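Local coordinates for melanin biosynthesis protein TyrA, putative (PDB 2IIZ), which binds heme b and acts as a dye-decolorizing peroxidase, probably using hydrogen peroxide as its oxidant, at the interface of chains A and B. Numbering follows the deposited sequence. Chains: chain A/B, Melanin biosynthesis protein TyrA, putative.

Contact 1: the interface of chains A and B. Residues chain A 147, 190, 250-251, 254; chain B 116, 119-120, 137.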
# COMPACT_ATOMS: atom_id res chain seq x y z
N LEU A 147 15.02 -3.68 0.95
CA LEU A 147 15.03 -3.21 -0.44
C LEU A 147 16.46 -3.01 -0.98
O LEU A 147 16.63 -2.85 -2.19
CB LEU A 147 14.23 -1.92 -0.58
CG LEU A 147 12.71 -2.10 -0.43
CD1 LEU A 147 12.10 -0.79 -0.05
CD2 LEU A 147 12.07 -2.62 -1.72
N LEU A 190 18.00 4.65 -2.62
CA LEU A 190 18.21 3.44 -3.41
C LEU A 190 19.05 3.68 -4.66
O LEU A 190 19.81 2.79 -5.09
CB LEU A 190 16.88 2.81 -3.79
CG LEU A 190 16.10 2.20 -2.63
CD1 LEU A 190 14.76 1.72 -3.13
CD2 LEU A 190 16.84 1.06 -1.96
N SER A 250 6.87 3.58 -1.11
CA SER A 250 6.44 3.80 -2.48
C SER A 250 7.46 4.69 -3.18
O SER A 250 8.50 4.99 -2.62
CB SER A 250 5.11 4.52 -2.48
OG SER A 250 5.33 5.91 -2.34
N LEU A 251 7.16 5.11 -4.40
CA LEU A 251 8.14 5.86 -5.19
C LEU A 251 8.55 7.14 -4.48
O LEU A 251 9.74 7.38 -4.32
CB LEU A 251 7.65 6.17 -6.62
CG LEU A 251 7.49 5.02 -7.64
CD1 LEU A 251 7.14 5.56 -9.01
CD2 LEU A 251 8.74 4.17 -7.75
N GLN A 254 10.64 5.43 0.36
CA GLN A 254 10.68 4.01 0.62
C GLN A 254 11.94 3.55 1.35
O GLN A 254 13.04 4.06 1.12
CB GLN A 254 10.58 3.25 -0.69
CG GLN A 254 11.81 3.34 -1.59
CD GLN A 254 11.51 2.74 -2.95
OE1 GLN A 254 11.36 1.55 -3.08
NE2 GLN A 254 11.42 3.57 -3.96
N HIS B 116 6.27 -3.41 -6.66
CA HIS B 116 7.11 -2.39 -6.07
C HIS B 116 8.38 -2.32 -6.90
O HIS B 116 8.80 -1.25 -7.29
CB HIS B 116 7.43 -2.70 -4.63
CG HIS B 116 8.10 -1.58 -3.90
ND1 HIS B 116 7.40 -0.59 -3.25
CD2 HIS B 116 9.41 -1.30 -3.72
CE1 HIS B 116 8.25 0.26 -2.71
NE2 HIS B 116 9.48 -0.15 -2.98
N ALA B 119 7.67 -0.97 -10.60
CA ALA B 119 7.43 0.48 -10.50
C ALA B 119 8.74 1.27 -10.32
O ALA B 119 9.03 2.19 -11.08
CB ALA B 119 6.49 0.79 -9.30
N ASN B 120 9.51 0.91 -9.31
CA ASN B 120 10.83 1.50 -9.13
C ASN B 120 11.54 1.46 -10.49
O ASN B 120 12.01 2.49 -10.98
CB ASN B 120 11.65 0.76 -8.05
CG ASN B 120 11.30 1.17 -6.61
OD1 ASN B 120 10.72 2.22 -6.35
ND2 ASN B 120 11.67 0.32 -5.66
N ARG B 137 -2.13 2.46 -4.89
CA ARG B 137 -2.04 1.00 -4.92
C ARG B 137 -3.41 0.39 -4.69
O ARG B 137 -4.09 0.70 -3.71
CB ARG B 137 -1.01 0.50 -3.88
CG ARG B 137 0.38 1.11 -4.16
CD ARG B 137 1.62 0.29 -3.72
NE ARG B 137 2.82 0.89 -4.31
CZ ARG B 137 4.08 0.43 -4.22
NH1 ARG B 137 4.36 -0.69 -3.55
NH2 ARG B 137 5.05 1.12 -4.83

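Contact 2: the interface of chains A and B. Residues chain A 25, 119-120, 123, 132, 135; chain B 250-252.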
# COMPACT_ATOMS: atom_id res chain seq x y z
N LEU A 25 0.19 2.34 12.51
CA LEU A 25 -0.70 3.46 12.77
C LEU A 25 -0.27 4.14 14.04
O LEU A 25 -0.18 3.52 15.10
CB LEU A 25 -2.13 3.00 12.93
CG LEU A 25 -2.71 2.17 11.80
CD1 LEU A 25 -4.14 1.72 12.15
CD2 LEU A 25 -2.69 2.96 10.50
N ALA A 119 -7.83 -2.37 10.26
CA ALA A 119 -7.46 -0.96 10.45
C ALA A 119 -8.68 -0.03 10.45
O ALA A 119 -8.89 0.74 11.38
CB ALA A 119 -6.47 -0.51 9.33
N ASN A 120 -9.47 -0.11 9.39
CA ASN A 120 -10.73 0.64 9.35
C ASN A 120 -11.45 0.39 10.68
O ASN A 120 -11.83 1.33 11.37
CB ASN A 120 -11.61 0.20 8.15
CG ASN A 120 -11.20 0.86 6.82
OD1 ASN A 120 -10.53 1.89 6.78
ND2 ASN A 120 -11.64 0.26 5.72
N SER A 123 -9.80 2.05 13.79
CA SER A 123 -10.01 3.49 13.69
C SER A 123 -11.40 3.91 14.21
O SER A 123 -11.55 4.94 14.90
CB SER A 123 -9.85 3.92 12.22
OG SER A 123 -10.37 5.20 11.98
N LEU A 132 -5.51 10.26 13.90
CA LEU A 132 -4.51 9.53 13.14
C LEU A 132 -3.46 10.52 12.62
O LEU A 132 -3.82 11.50 11.95
CB LEU A 132 -5.14 8.79 11.96
CG LEU A 132 -4.14 8.00 11.10
CD1 LEU A 132 -3.54 6.81 11.89
CD2 LEU A 132 -4.74 7.52 9.79
N GLU A 135 0.24 6.86 8.88
CA GLU A 135 -0.09 5.50 8.48
C GLU A 135 0.92 5.07 7.43
O GLU A 135 1.23 5.83 6.51
CB GLU A 135 -1.49 5.42 7.90
CG GLU A 135 -1.74 4.07 7.22
CD GLU A 135 -3.19 3.82 6.83
OE1 GLU A 135 -3.99 4.80 6.75
OE2 GLU A 135 -3.50 2.62 6.60
N SER B 250 -6.51 3.91 1.88
CA SER B 250 -6.08 3.80 3.26
C SER B 250 -7.02 4.63 4.14
O SER B 250 -8.02 5.13 3.65
CB SER B 250 -4.69 4.38 3.39
OG SER B 250 -4.77 5.79 3.54
N LEU B 251 -6.69 4.76 5.41
CA LEU B 251 -7.61 5.42 6.34
C LEU B 251 -7.89 6.86 5.91
O LEU B 251 -9.04 7.23 5.82
CB LEU B 251 -7.10 5.39 7.80
CG LEU B 251 -7.06 4.05 8.57
CD1 LEU B 251 -6.67 4.27 10.02
CD2 LEU B 251 -8.38 3.31 8.52
N LYS B 252 -6.84 7.65 5.65
CA LYS B 252 -7.01 9.03 5.13
C LYS B 252 -8.06 9.12 4.00
O LYS B 252 -8.93 10.01 4.01
CB LYS B 252 -5.68 9.58 4.60
CG LYS B 252 -4.71 10.05 5.69

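Contact 1: the interface of chains A and B
A polar, amide-centred patch in the two-fold symmetric interface between two copies of this DyP-type peroxidase joins A:Gln254 to B:Asn120 and B:His116, tying the start of strand 254-262 to one side of helix 112-125; whether this pairing is the biological dimer the structure alone does not show. The two carboxamides come from opposite directions and close a reciprocal pair, their planes 37° apart. A:Gln254 NE2 donates to B:Asn120 OD1 at 2.8 Å, and B:Asn120 ND2 returns a bond to A:Gln254 OE1 at 2.9 Å, both fairly straight. The reciprocal pair links the flip of one amide to that of the other, and a further donor probably sets their sense by needing the glutamine oxygen, not its nitrogen, beside it: B:His116 NE2 lies 2.5 Å from A:Gln254 OE1, above the carbonyl plane and not on a lone pair, with the imidazole almost perpendicular to the amide. B:His116 CG stands anti to its backbone N (chi1 -170°), which carries the ring off the helix towards chain A. Behind it, B:Arg137 NH1 donates to B:His116 ND1 at 3.0 Å in the ring plane; this second-shell bond fixes the ring's rotation and would favour a proton on NE2, the atom that faces A:Gln254. An apolar group flanks the polar core: A:Leu147 CD2 touches B:His116 CD2 at 3.6 Å, its side chain crossing the imidazole at about a right angle.

Contact 2: the interface of chains A and B
B:Leu251 plugs into a groove of chain A between helix 112-125 and strand 130-139, a knob-and-groove contact in which one loop leucine hides 105 Å² of its surface. Its two methyl branches part in the groove. CD2 lies along the helix, 3.7 Å from A:Asn120 CA, whereas CD1 reaches A:Ser123 CB at 3.9 Å. From the strand side A:Leu132 crosses the knob at about a right angle, its CD2 3.7 Å from B:Leu251 CB; a first torsion of 180° swings the A:Leu132 side chain towards the knob. A:Leu25 CD1 adds a more distant touch to B:Leu251 CD1. The root of the knob is held by a polar bond: B:Leu251 N donates to A:Glu135 OE1 at 3.0 Å, using the syn lone pair of the carboxylate. The glutamate gets there on an extended chain, with CG opposite the backbone N (chi1 169°). Replacing A:Glu135 with alanine would probably leave the B:Leu251 amide without this acceptor and the loop freer to shift on the strand. The packing is slacker towards the edge. There B:Ser250 OG makes a weak bond of 3.4 Å to A:Glu135 OE1, and B:Lys252, whose side chain is incompletely modelled, contributes little buried surface. By anchoring the loop that leads into strand 254-262, the site docks one subunit onto the other in the deposited dimer.

About 21 Å separates the C-alpha centres of contact 1 and contact 2, because they lie on opposite, symmetry-related halves of the interface: chain B's helix 112-125 takes part in contact 1, chain A's in contact 2. In each, that helix and strand 130-139 of one copy receive the 250-251 loop of the other. Residues 119, 120, 250 and 251 appear in both, so the contacts show overlapping parts of the same docking surface. Combined in each half, the amide pair and the leucine knob join directional polar bonds to apolar burial. Such twin sites would probably resist rotation of the subunits in the deposited dimer.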